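Local coordinates for protein LacI family sugar-binding transcriptional regulator (Enterococcus faecalis V583, PDB 4RK0) that binds ribose between the two lobes of a periplasmic-binding-protein-like fold and probably regulates transcription as a sugar-responsive DNA-binding repressor of the LacI family, at residues P89-D94 and A241-E246; F101-L106 and K253-Q258. All blocks are in the same frame, centred on the assembly; numbering follows the deposited sequence.

Contact 1: P89-D94 and A241-E246. With RIB (alpha-D-ribofuranose), chain E.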
loop_
_atom_site.group_PDB
_atom_site.type_symbol
_atom_site.label_atom_id
_atom_site.label_comp_id
_atom_site.label_asym_id
_atom_site.label_seq_id
_atom_site.Cartn_x
_atom_site.Cartn_y
_atom_site.Cartn_z
ATOM N N PRO A 89 -21.302 17.361 7.072
ATOM C CA PRO A 89 -21.591 16.490 5.953
ATOM C C PRO A 89 -20.621 15.297 5.904
ATOM O O PRO A 89 -19.490 15.395 6.384
ATOM C CB PRO A 89 -21.390 17.407 4.748
ATOM C CG PRO A 89 -20.376 18.389 5.203
ATOM C CD PRO A 89 -20.676 18.621 6.647
ATOM N N PHE A 90 -21.124 14.198 5.393
ATOM C CA PHE A 90 -20.347 12.981 5.213
ATOM C C PHE A 90 -20.834 12.148 4.030
ATOM O O PHE A 90 -21.876 12.395 3.435
ATOM C CB PHE A 90 -20.402 12.142 6.490
ATOM C CG PHE A 90 -21.764 11.545 6.768
ATOM C CD1 PHE A 90 -22.725 12.252 7.465
ATOM C CD2 PHE A 90 -22.084 10.295 6.302
ATOM C CE1 PHE A 90 -23.982 11.702 7.692
ATOM C CE2 PHE A 90 -23.326 9.737 6.526
ATOM C CZ PHE A 90 -24.292 10.447 7.224
ATOM N N ILE A 91 -20.036 11.144 3.678
ATOM C CA ILE A 91 -20.345 10.253 2.596
ATOM C C ILE A 91 -19.773 8.873 2.976
ATOM O O ILE A 91 -18.754 8.805 3.632
ATOM C CB ILE A 91 -19.766 10.782 1.251
ATOM C CG1 ILE A 91 -20.203 9.907 0.083
ATOM C CG2 ILE A 91 -18.247 10.943 1.320
ATOM C CD1 ILE A 91 -20.140 10.663 -1.242
ATOM N N VAL A 92 -20.515 7.837 2.629
ATOM C CA VAL A 92 -20.166 6.450 2.940
ATOM C C VAL A 92 -19.893 5.630 1.668
ATOM O O VAL A 92 -20.362 5.920 0.566
ATOM C CB VAL A 92 -21.244 5.731 3.803
ATOM C CG1 VAL A 92 -21.621 6.570 5.017
ATOM C CG2 VAL A 92 -22.469 5.304 3.005
ATOM N N LEU A 93 -19.104 4.590 1.836
ATOM C CA LEU A 93 -18.762 3.740 0.759
ATOM C C LEU A 93 -18.135 2.485 1.331
ATOM O O LEU A 93 -17.834 2.384 2.535
ATOM C CB LEU A 93 -17.751 4.415 -0.179
ATOM C CG LEU A 93 -16.359 4.672 0.367
ATOM C CD1 LEU A 93 -15.370 4.866 -0.805
ATOM C CD2 LEU A 93 -16.301 5.814 1.350
ATOM N N ASP A 94 -17.972 1.548 0.424
ATOM C CA ASP A 94 -17.208 0.332 0.639
ATOM C C ASP A 94 -17.800 -0.491 1.797
ATOM O O ASP A 94 -18.968 -0.903 1.701
ATOM C CB ASP A 94 -15.738 0.647 0.855
ATOM C CG ASP A 94 -14.851 -0.553 0.468
ATOM O OD1 ASP A 94 -14.956 -1.023 -0.690
ATOM O OD2 ASP A 94 -14.139 -1.076 1.325
ATOM N N ALA A 241 -14.860 12.076 -3.063
ATOM C CA ALA A 241 -14.417 13.402 -2.619
ATOM C C ALA A 241 -15.231 14.479 -3.315
ATOM O O ALA A 241 -15.562 15.504 -2.717
ATOM C CB ALA A 241 -12.939 13.608 -2.915
ATOM N N THR A 242 -15.545 14.241 -4.577
ATOM C CA THR A 242 -16.188 15.280 -5.388
ATOM C C THR A 242 -17.551 15.512 -4.814
ATOM O O THR A 242 -17.942 16.650 -4.583
ATOM C CB THR A 242 -16.254 14.891 -6.868
ATOM O OG1 THR A 242 -14.905 14.790 -7.371
ATOM C CG2 THR A 242 -16.986 15.961 -7.696
ATOM N N LEU A 243 -18.276 14.428 -4.572
ATOM C CA LEU A 243 -19.605 14.530 -3.984
ATOM C C LEU A 243 -19.600 15.129 -2.608
ATOM O O LEU A 243 -20.507 15.882 -2.271
ATOM C CB LEU A 243 -20.298 13.187 -3.980
ATOM C CG LEU A 243 -20.797 12.683 -5.326
ATOM C CD1 LEU A 243 -21.545 11.404 -5.083
ATOM C CD2 LEU A 243 -21.694 13.690 -6.034
ATOM N N LEU A 244 -18.565 14.867 -1.812
ATOM C CA LEU A 244 -18.521 15.440 -0.471
ATOM C C LEU A 244 -18.263 16.924 -0.545
ATOM O O LEU A 244 -18.891 17.697 0.158
ATOM C CB LEU A 244 -17.460 14.767 0.412
ATOM C CG LEU A 244 -17.283 15.309 1.831
ATOM C CD1 LEU A 244 -18.570 15.185 2.644
ATOM C CD2 LEU A 244 -16.160 14.537 2.521
ATOM N N LEU A 245 -17.322 17.334 -1.381
ATOM C CA LEU A 245 -17.046 18.771 -1.504
ATOM C C LEU A 245 -18.252 19.546 -2.048
ATOM O O LEU A 245 -18.422 20.742 -1.732
ATOM C CB LEU A 245 -15.808 19.003 -2.363
ATOM C CG LEU A 245 -14.474 18.766 -1.637
ATOM C CD1 LEU A 245 -13.323 19.019 -2.601
ATOM C CD2 LEU A 245 -14.324 19.650 -0.411
ATOM N N GLU A 246 -19.098 18.864 -2.819
ATOM C CA GLU A 246 -20.330 19.469 -3.311
ATOM C C GLU A 246 -21.298 19.757 -2.185
ATOM O O GLU A 246 -22.008 20.752 -2.238
ATOM C CB GLU A 246 -21.035 18.562 -4.310
ATOM C CG GLU A 246 -20.613 18.738 -5.761
ATOM C CD GLU A 246 -21.200 17.675 -6.688
ATOM O OE1 GLU A 246 -22.097 16.907 -6.270
ATOM O OE2 GLU A 246 -20.746 17.589 -7.845
HETATM O O5 RIB E . -9.566 -5.551 -1.111
HETATM C C5 RIB E . -10.071 -4.869 0.027
HETATM C C4 RIB E . -11.509 -5.155 0.038
HETATM O O4 RIB E . -12.203 -4.660 1.212
HETATM C C3 RIB E . -11.836 -4.454 -1.266
HETATM O O3 RIB E . -12.323 -5.521 -2.081
HETATM C C2 RIB E . -12.803 -3.373 -0.777
HETATM O O2 RIB E . -13.964 -3.313 -1.569
HETATM C C1 RIB E . -13.024 -3.586 0.731
HETATM O O1 RIB E . -14.398 -3.638 1.073
#

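Contact 2: F101-L106 and K253-Q258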
loop_
_atom_site.group_PDB
_atom_site.type_symbol
_atom_site.label_atom_id
_atom_site.label_comp_id
_atom_site.label_asym_id
_atom_site.label_seq_id
_atom_site.Cartn_x
_atom_site.Cartn_y
_atom_site.Cartn_z
ATOM N N PHE A 101 -30.189 7.807 3.897
ATOM C CA PHE A 101 -30.293 9.257 4.130
ATOM C C PHE A 101 -28.899 9.883 4.206
ATOM O O PHE A 101 -28.543 10.596 5.137
ATOM C CB PHE A 101 -31.125 9.531 5.380
ATOM C CG PHE A 101 -32.602 9.346 5.154
ATOM C CD1 PHE A 101 -33.159 8.070 5.119
ATOM C CD2 PHE A 101 -33.429 10.445 4.936
ATOM C CE1 PHE A 101 -34.514 7.894 4.892
ATOM C CE2 PHE A 101 -34.787 10.275 4.710
ATOM C CZ PHE A 101 -35.329 8.998 4.689
ATOM N N SER A 102 -28.093 9.555 3.213
ATOM C CA SER A 102 -26.799 10.149 3.079
ATOM C C SER A 102 -26.343 9.946 1.651
ATOM O O SER A 102 -26.959 9.225 0.858
ATOM C CB SER A 102 -25.786 9.543 4.053
ATOM O OG SER A 102 -25.456 8.224 3.689
ATOM N N ASP A 103 -25.251 10.616 1.351
ATOM C CA ASP A 103 -24.537 10.336 0.157
ATOM C C ASP A 103 -23.808 9.001 0.321
ATOM O O ASP A 103 -23.438 8.624 1.435
ATOM C CB ASP A 103 -23.499 11.446 -0.095
ATOM C CG ASP A 103 -24.142 12.761 -0.484
ATOM O OD1 ASP A 103 -25.304 12.748 -0.919
ATOM O OD2 ASP A 103 -23.473 13.804 -0.363
ATOM N N ALA A 104 -23.606 8.321 -0.798
ATOM C CA ALA A 104 -22.846 7.058 -0.859
ATOM C C ALA A 104 -22.359 6.771 -2.275
ATOM O O ALA A 104 -23.043 7.047 -3.263
ATOM C CB ALA A 104 -23.697 5.890 -0.369
ATOM N N VAL A 105 -21.174 6.193 -2.388
ATOM C CA VAL A 105 -20.716 5.718 -3.704
ATOM C C VAL A 105 -20.359 4.246 -3.578
ATOM O O VAL A 105 -19.445 3.918 -2.839
ATOM C CB VAL A 105 -19.478 6.475 -4.173
ATOM C CG1 VAL A 105 -19.222 6.134 -5.642
ATOM C CG2 VAL A 105 -19.680 7.972 -3.984
ATOM N N LEU A 106 -21.096 3.384 -4.271
ATOM C CA LEU A 106 -20.876 1.957 -4.233
ATOM C C LEU A 106 -20.168 1.512 -5.501
ATOM O O LEU A 106 -20.087 2.264 -6.479
ATOM C CB LEU A 106 -22.212 1.236 -4.129
ATOM C CG LEU A 106 -22.907 1.393 -2.753
ATOM C CD1 LEU A 106 -23.546 2.761 -2.595
ATOM C CD2 LEU A 106 -23.911 0.273 -2.542
ATOM N N LYS A 253 -28.102 20.154 -0.641
ATOM C CA LYS A 253 -28.327 19.350 -1.858
ATOM C C LYS A 253 -28.860 17.956 -1.594
ATOM O O LYS A 253 -28.722 17.431 -0.480
ATOM C CB LYS A 253 -27.068 19.338 -2.737
ATOM C CG LYS A 253 -25.848 18.622 -2.185
ATOM C CD LYS A 253 -25.745 17.192 -2.700
ATOM C CE LYS A 253 -25.197 17.065 -4.121
ATOM N NZ LYS A 253 -25.454 15.676 -4.581
ATOM N N ASP A 254 -29.506 17.348 -2.599
ATOM C CA ASP A 254 -30.148 16.061 -2.381
ATOM C C ASP A 254 -29.119 14.972 -2.108
ATOM O O ASP A 254 -27.992 15.038 -2.586
ATOM C CB ASP A 254 -31.011 15.585 -3.558
ATOM C CG ASP A 254 -32.503 15.518 -3.208
ATOM O OD1 ASP A 254 -32.934 16.163 -2.222
ATOM O OD2 ASP A 254 -33.256 14.818 -3.920
ATOM N N TRP A 255 -29.565 13.959 -1.370
ATOM C CA TRP A 255 -28.786 12.768 -1.089
ATOM C C TRP A 255 -28.556 12.014 -2.383
ATOM O O TRP A 255 -29.507 11.753 -3.118
ATOM C CB TRP A 255 -29.557 11.823 -0.146
ATOM C CG TRP A 255 -30.010 12.430 1.123
ATOM C CD1 TRP A 255 -31.309 12.551 1.559
ATOM C CD2 TRP A 255 -29.192 13.003 2.141
ATOM N NE1 TRP A 255 -31.337 13.165 2.778
ATOM C CE2 TRP A 255 -30.053 13.474 3.150
ATOM C CE3 TRP A 255 -27.814 13.198 2.285
ATOM C CZ2 TRP A 255 -29.583 14.082 4.296
ATOM C CZ3 TRP A 255 -27.348 13.816 3.422
ATOM C CH2 TRP A 255 -28.228 14.252 4.414
ATOM N N GLU A 256 -27.306 11.636 -2.642
ATOM C CA GLU A 256 -26.960 11.002 -3.899
ATOM C C GLU A 256 -26.255 9.682 -3.621
ATOM O O GLU A 256 -25.342 9.614 -2.797
ATOM C CB GLU A 256 -26.059 11.938 -4.722
ATOM C CG GLU A 256 -25.937 11.539 -6.187
ATOM C CD GLU A 256 -25.420 12.658 -7.089
ATOM O OE1 GLU A 256 -25.047 13.756 -6.602
ATOM O OE2 GLU A 256 -25.393 12.432 -8.315
ATOM N N GLU A 257 -26.713 8.638 -4.283
ATOM C CA GLU A 257 -26.086 7.345 -4.156
ATOM C C GLU A 257 -25.832 6.752 -5.543
ATOM O O GLU A 257 -26.758 6.341 -6.242
ATOM C CB GLU A 257 -26.923 6.457 -3.217
ATOM C CG GLU A 257 -27.591 5.224 -3.807
ATOM C CD GLU A 257 -28.021 4.244 -2.731
ATOM O OE1 GLU A 257 -28.336 4.691 -1.603
ATOM O OE2 GLU A 257 -28.028 3.026 -3.015
ATOM N N GLN A 258 -24.560 6.736 -5.944
ATOM C CA GLN A 258 -24.147 6.188 -7.243
ATOM C C GLN A 258 -23.485 4.826 -7.101
ATOM O O GLN A 258 -22.816 4.576 -6.120
ATOM C CB GLN A 258 -23.095 7.079 -7.881
ATOM C CG GLN A 258 -23.412 8.554 -7.922
ATOM C CD GLN A 258 -22.396 9.298 -8.762
ATOM O OE1 GLN A 258 -21.758 8.712 -9.643
ATOM N NE2 GLN A 258 -22.245 10.593 -8.506
HETATM O O HOH W 1 -23.147 15.380 -2.537
#

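Contact 1: P89-D94 and A241-E246
The ring of Phe90 has the CG1 methyl of Val92, two residues on in the same strand, at its edge and in its plane; its CB leaves the strand on the face turned from helix 241-246, where Ser102 also packs. The carboxylate of Asp94, the other flat group, meets the sugar through both oxygens: ribose O2 donates to OD1 at 2.6 Å and ribose O1 to OD2, so neighbouring hydroxyls are held by one group, though the position of OD2, and with it the second bond, is less certain. On the opposite face of the strand, Ile91 carries the contact with the helix. Its CG1 lies anti to the backbone N (chi1 -175°), and the extended chain sends CD1 across Leu243 at about a right angle, 3.7 Å from Leu243 CB. Its other branch, CG2, meets Leu244 CB at 4.0 Å. Leu244, with CG anti to its own N (chi1 178°), brings CD1 against the start of the strand, 3.8 Å from Phe90 CA and 4.2 Å from Pro89 CB. Strand 90-93 and the helix run nearly antiparallel at 157°, their axes 8.2 Å apart, a spacing filled by these aliphatic groups. Thr240 and Val105 also touch Ile91. No hydrogen bond joins strand and helix, so the direct contact between them rests on dispersion and burial of hydrocarbon, while the polar chemistry is concentrated at Asp94, where the bond donated by ribose O2 to OD1 is consistent with an ionised carboxylate.

Contact 2: F101-L106 and K253-Q258
Segments 101-106 and 253-258 run side by side in parallel, Ala104 bridged to Glu257 and Val105 to Gln258, with main-chain bonds from Ala104 N to Glu256 O, from Gln258 N to Ala104 O and from Leu106 N to Gln258 O, the last the straightest at 2.8 Å and 165°. Just ahead of the first main-chain bond, the Asp103 side chain takes the place of a strand partner: its CG stands anti to the carbonyl carbon (chi1 -70°), which brings OD1 to Glu256 N at 2.9 Å through the anti lone pair. OD2 forms a salt bridge with Arg247 NE of helix 233-249 and accepts from a water that also lies, weakly bonded, beside Lys253 NZ. The buried carboxylate is thus gripped on both oxygens and probably kept ionised. Lys253 NZ forms a salt bridge with Glu256 OE1 at 2.8 Å, its hydrogen bond weak in geometry. The indole of Trp255 lies flat against the backbone of 101-102, with Phe101 O and Ser102 N above one face near the rim and Trp255 CE3 3.3 Å from Ser102 CA. The poorly ordered Phe101 ring turns its edge to the indole in an offset edge-to-face pair, planes at 67°. Ser102 N and Asp103 N are buried here without a partner. Val105 and Gln258 share one face of the sheet, Ala104 and Glu257 the other. Neighbouring parallel strands that meet from distant parts of the chain, with helix 233-249 packed on the Val105 face, are characteristic of the Rossmann-like lobe of periplasmic-binding-protein folds.

The centres of contact 1 and contact 2 lie about 8 Å apart, and both belong to the same mixed sheet. Strands 90-93 and 103-107 follow each other in the chain and are neighbours in the sheet, where Val92 N and O probably bond to Asp103 O and Val105 N. Helix 233-249 and strand 257-265 are likewise consecutive, so the segments alternate along the chain: 89-94, 101-106, 241-246, 253-258. The late helix packs on the earlier strands, and the strand after it lies beside 103-107, between it and strand 228-230; Leu243 CD2 touches Glu256 OE1 between the contacts. A chain that has passed through the other lobe thereby returns to complete this one, whose strand 90-93 leads to the sugar pocket.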